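Local atomic coordinates of phosphoserine aminotransferase (Bacillus alcalophilus, PDB entry 2BIA), a protein that catalyses the reversible, pyridoxal-phosphate-dependent transamination of 3-phosphohydroxypyruvate to phosphoserine in serine biosynthesis. Residues 268-273 / 341-346. Residues are numbered along the deposited sequence; the frame is centred on the assembly and turned at random.
Sequences EEKAKI and VPIDAC. With MG (magnesium ion), chain E.
Ile-273 and Ile-343 meet because their ethyl branches swing out in different ways: CG1 of Ile-273 lies anti to its own carbonyl carbon (chi1 -70°), whereas CG1 of Ile-343 lies anti to its backbone N (chi1 -162°). The two side chains cross at about a right angle, with Ile-273 CD1 resting 3.6 Å from Ile-343 CG1. The other branch of Ile-273 reaches the first turn of helix 343-359, where its CG2 sits 3.8 Å from Cys-346 O. Replacing Ile-273 with an alanine would probably cost both contacts, opening a gap between the helices and leaving the ethyl branch of Ile-343 with less to hold its rotation. Ile-343 CD1 also comes within 4.3 Å of Glu-269 CB.

One turn back from Ile-273, Lys-270 runs along the turn that leads into helix 343-359, for which Pro-342 is the N-cap residue. Lys-270 CB packs 3.7 Å from Cys-346 SG. The lysine is modelled in two conformers; in the one described here, bends at chi3 and chi4 carry the rest of the chain past the backbone of Val-341. Lys-270 CD passes Val-341 O at 3.2 Å, with CE close behind; the ammonium NZ hydrogen-bonds the carbonyl oxygens of Ile-337 and Tyr-338. The side chain of Asp-344 leaves its backbone away from residues 268-273 and binds a magnesium ion through OD2 at 2.0 Å, while OD1 accepts a hydrogen bond from a water on that ion.

The contact thus joins helix 259-279 to the start of the C-terminal helix 343-359, both in the smaller C-terminal domain, as in fold-type I aminotransferases. Its cohesion is mainly apolar, from isoleucine branches, a cysteine sulfur and lysine methylenes, while the buried lysine's charge is probably eased by the Ile-337 and Tyr-338 carbonyls.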
ATOM      1  N   GLU A 268      -3.894  12.826  27.132  1.00 14.15           N
ATOM      2  CA  GLU A 268      -3.910  12.517  28.568  1.00 14.39           C
ATOM      3  C   GLU A 268      -5.276  12.745  29.169  1.00 15.15           C
ATOM      4  O   GLU A 268      -5.772  11.989  30.014  1.00 18.05           O
ATOM      5  CB  GLU A 268      -2.821  13.369  29.251  1.00 13.35           C
ATOM      6  CG  GLU A 268      -1.448  12.905  28.784  1.00 23.63           C
ATOM      7  CD  GLU A 268      -0.287  13.804  29.131  1.00 41.61           C
ATOM      8  OE1 GLU A 268       0.857  13.507  28.708  1.00 38.81           O
ATOM      9  OE2 GLU A 268      -0.500  14.822  29.827  1.00 44.62           O
ATOM     10  N   GLU A 269      -5.960  13.819  28.748  1.00 15.32           N
ATOM     11  CA  GLU A 269      -7.291  14.077  29.290  1.00 22.26           C
ATOM     12  C   GLU A 269      -8.296  13.000  28.904  1.00 20.03           C
ATOM     13  O   GLU A 269      -9.059  12.551  29.766  1.00 22.95           O
ATOM     14  CB  GLU A 269      -7.753  15.472  28.846  1.00 27.12           C
ATOM     15  CG  GLU A 269      -7.146  16.560  29.731  1.00 45.03           C
ATOM     16  CD  GLU A 269      -6.977  17.891  29.024  1.00 62.37           C
ATOM     17  OE1 GLU A 269      -7.145  17.938  27.787  1.00 87.20           O
ATOM     18  OE2 GLU A 269      -6.673  18.896  29.706  1.00 72.81           O
ATOM     19  N   LYS A 270      -8.323  12.557  27.645  1.00 13.59           N
ATOM     20  CA  LYS A 270      -9.252  11.527  27.224  1.00 16.00           C
ATOM     21  C   LYS A 270      -9.011  10.240  28.024  1.00 14.12           C
ATOM     22  O   LYS A 270      -9.952   9.623  28.500  1.00 17.75           O
ATOM     23  CB  LYS A 270      -9.149  11.158  25.738  1.00 19.55           C
ATOM     24  CG  LYS A 270      -9.024  12.278  24.742  1.00 29.20           C
ATOM     25  CD  LYS A 270      -9.334  11.910  23.319  1.00 24.86           C
ATOM     26  CE  LYS A 270      -8.692  10.646  22.808  0.60 19.11           C
ATOM     27  NZ  LYS A 270      -7.343  10.858  22.208  0.60 24.84           N
ATOM     28  N   ALA A 271      -7.735   9.860  28.118  1.00 15.43           N
ATOM     29  CA  ALA A 271      -7.353   8.636  28.822  1.00 15.85           C
ATOM     30  C   ALA A 271      -7.769   8.718  30.283  1.00 22.27           C
ATOM     31  O   ALA A 271      -8.281   7.787  30.893  1.00 14.17           O
ATOM     32  CB  ALA A 271      -5.854   8.422  28.684  1.00 13.04           C
ATOM     33  N   LYS A 272      -7.565   9.881  30.901  1.00 16.58           N
ATOM     34  CA  LYS A 272      -7.970  10.056  32.291  1.00 16.98           C
ATOM     35  C   LYS A 272      -9.446   9.789  32.529  1.00 21.76           C
ATOM     36  O   LYS A 272      -9.829   9.233  33.562  1.00 16.04           O
ATOM     37  CB  LYS A 272      -7.661  11.492  32.728  1.00 18.91           C
ATOM     38  CG  LYS A 272      -7.380  11.563  34.224  1.00 28.31           C
ATOM     39  CD  LYS A 272      -6.878  12.958  34.564  1.00 42.42           C
ATOM     40  CE  LYS A 272      -8.055  13.829  34.994  1.00 52.02           C
ATOM     41  NZ  LYS A 272      -8.496  13.464  36.374  1.00 48.77           N
ATOM     42  N   ILE A 273     -10.278  10.198  31.571  1.00 21.03           N
ATOM     43  CA  ILE A 273     -11.713   9.972  31.720  1.00 18.95           C
ATOM     44  C   ILE A 273     -11.998   8.489  31.814  1.00 14.42           C
ATOM     45  O   ILE A 273     -12.800   8.026  32.622  1.00 14.91           O
ATOM     46  CB  ILE A 273     -12.503  10.599  30.557  1.00 18.25           C
ATOM     47  CG1 ILE A 273     -12.485  12.133  30.635  1.00 17.16           C
ATOM     48  CG2 ILE A 273     -13.930  10.081  30.494  1.00 15.59           C
ATOM     49  CD1 ILE A 273     -12.971  12.785  29.353  1.00 19.23           C
ATOM     50  N   VAL A 341      -9.730  10.375  18.044  1.00 11.44           N
ATOM     51  CA  VAL A 341     -10.961  10.040  18.762  1.00 12.19           C
ATOM     52  C   VAL A 341     -11.412  11.207  19.627  1.00 16.46           C
ATOM     53  O   VAL A 341     -10.696  11.744  20.479  1.00 15.09           O
ATOM     54  CB  VAL A 341     -10.731   8.780  19.610  1.00 12.49           C
ATOM     55  CG1 VAL A 341     -11.959   8.425  20.436  1.00 17.34           C
ATOM     56  CG2 VAL A 341     -10.365   7.622  18.682  1.00 14.32           C
ATOM     57  N   PRO A 342     -12.630  11.689  19.465  1.00 16.04           N
ATOM     58  CA  PRO A 342     -13.017  12.919  20.180  1.00 14.58           C
ATOM     59  C   PRO A 342     -13.269  12.706  21.664  1.00 16.20           C
ATOM     60  O   PRO A 342     -13.660  11.644  22.122  1.00 17.14           O
ATOM     61  CB  PRO A 342     -14.327  13.318  19.484  1.00 15.43           C
ATOM     62  CG  PRO A 342     -14.892  11.995  19.059  1.00 26.42           C
ATOM     63  CD  PRO A 342     -13.716  11.148  18.627  1.00 15.59           C
ATOM     64  N   ILE A 343     -13.053  13.746  22.479  1.00 15.11           N
ATOM     65  CA  ILE A 343     -13.253  13.521  23.903  1.00 17.32           C
ATOM     66  C   ILE A 343     -14.697  13.225  24.248  1.00 16.84           C
ATOM     67  O   ILE A 343     -14.967  12.523  25.228  1.00 15.36           O
ATOM     68  CB  ILE A 343     -12.769  14.764  24.682  1.00 25.89           C
ATOM     69  CG1 ILE A 343     -12.527  14.505  26.166  1.00 31.47           C
ATOM     70  CG2 ILE A 343     -13.739  15.917  24.486  1.00 26.41           C
ATOM     71  CD1 ILE A 343     -11.561  15.469  26.821  1.00 36.43           C
ATOM     72  N   ASP A 344     -15.681  13.705  23.492  1.00 18.22           N
ATOM     73  CA  ASP A 344     -17.061  13.364  23.861  1.00 10.62           C
ATOM     74  C   ASP A 344     -17.367  11.886  23.619  1.00  9.83           C
ATOM     75  O   ASP A 344     -18.301  11.365  24.264  1.00 12.24           O
ATOM     76  CB  ASP A 344     -18.057  14.271  23.174  1.00 13.71           C
ATOM     77  CG  ASP A 344     -18.150  14.270  21.673  1.00 21.90           C
ATOM     78  OD1 ASP A 344     -17.436  13.511  20.992  1.00 19.95           O
ATOM     79  OD2 ASP A 344     -18.976  15.043  21.116  1.00 19.09           O
ATOM     80  N   ALA A 345     -16.610  11.194  22.780  1.00 12.75           N
ATOM     81  CA  ALA A 345     -16.746   9.743  22.673  1.00 17.54           C
ATOM     82  C   ALA A 345     -16.313   9.072  23.979  1.00 14.67           C
ATOM     83  O   ALA A 345     -16.905   8.092  24.437  1.00 13.44           O
ATOM     84  CB  ALA A 345     -15.917   9.162  21.529  1.00 14.80           C
ATOM     85  N   CYS A 346     -15.243   9.624  24.553  1.00 13.41           N
ATOM     86  CA  CYS A 346     -14.755   9.081  25.825  1.00 15.28           C
ATOM     87  C   CYS A 346     -15.754   9.348  26.938  1.00 18.90           C
ATOM     88  O   CYS A 346     -15.999   8.463  27.751  1.00 18.94           O
ATOM     89  CB  CYS A 346     -13.388   9.673  26.188  1.00 13.14           C
ATOM     90  SG  CYS A 346     -12.163   9.196  24.929  1.00 18.57           S
TER
HETATM   91 MG    MG E1363     -19.090  15.937  19.356  1.00 18.33          MG
HETATM   92  O   HOH W   1     -17.601  14.710  18.512  1.00 15.61           O
HETATM   93  O   HOH W   2     -20.489  14.607  18.641  1.00 22.73           O
HETATM   94  O   HOH W   3     -20.525  17.006  19.895  1.00 26.68           O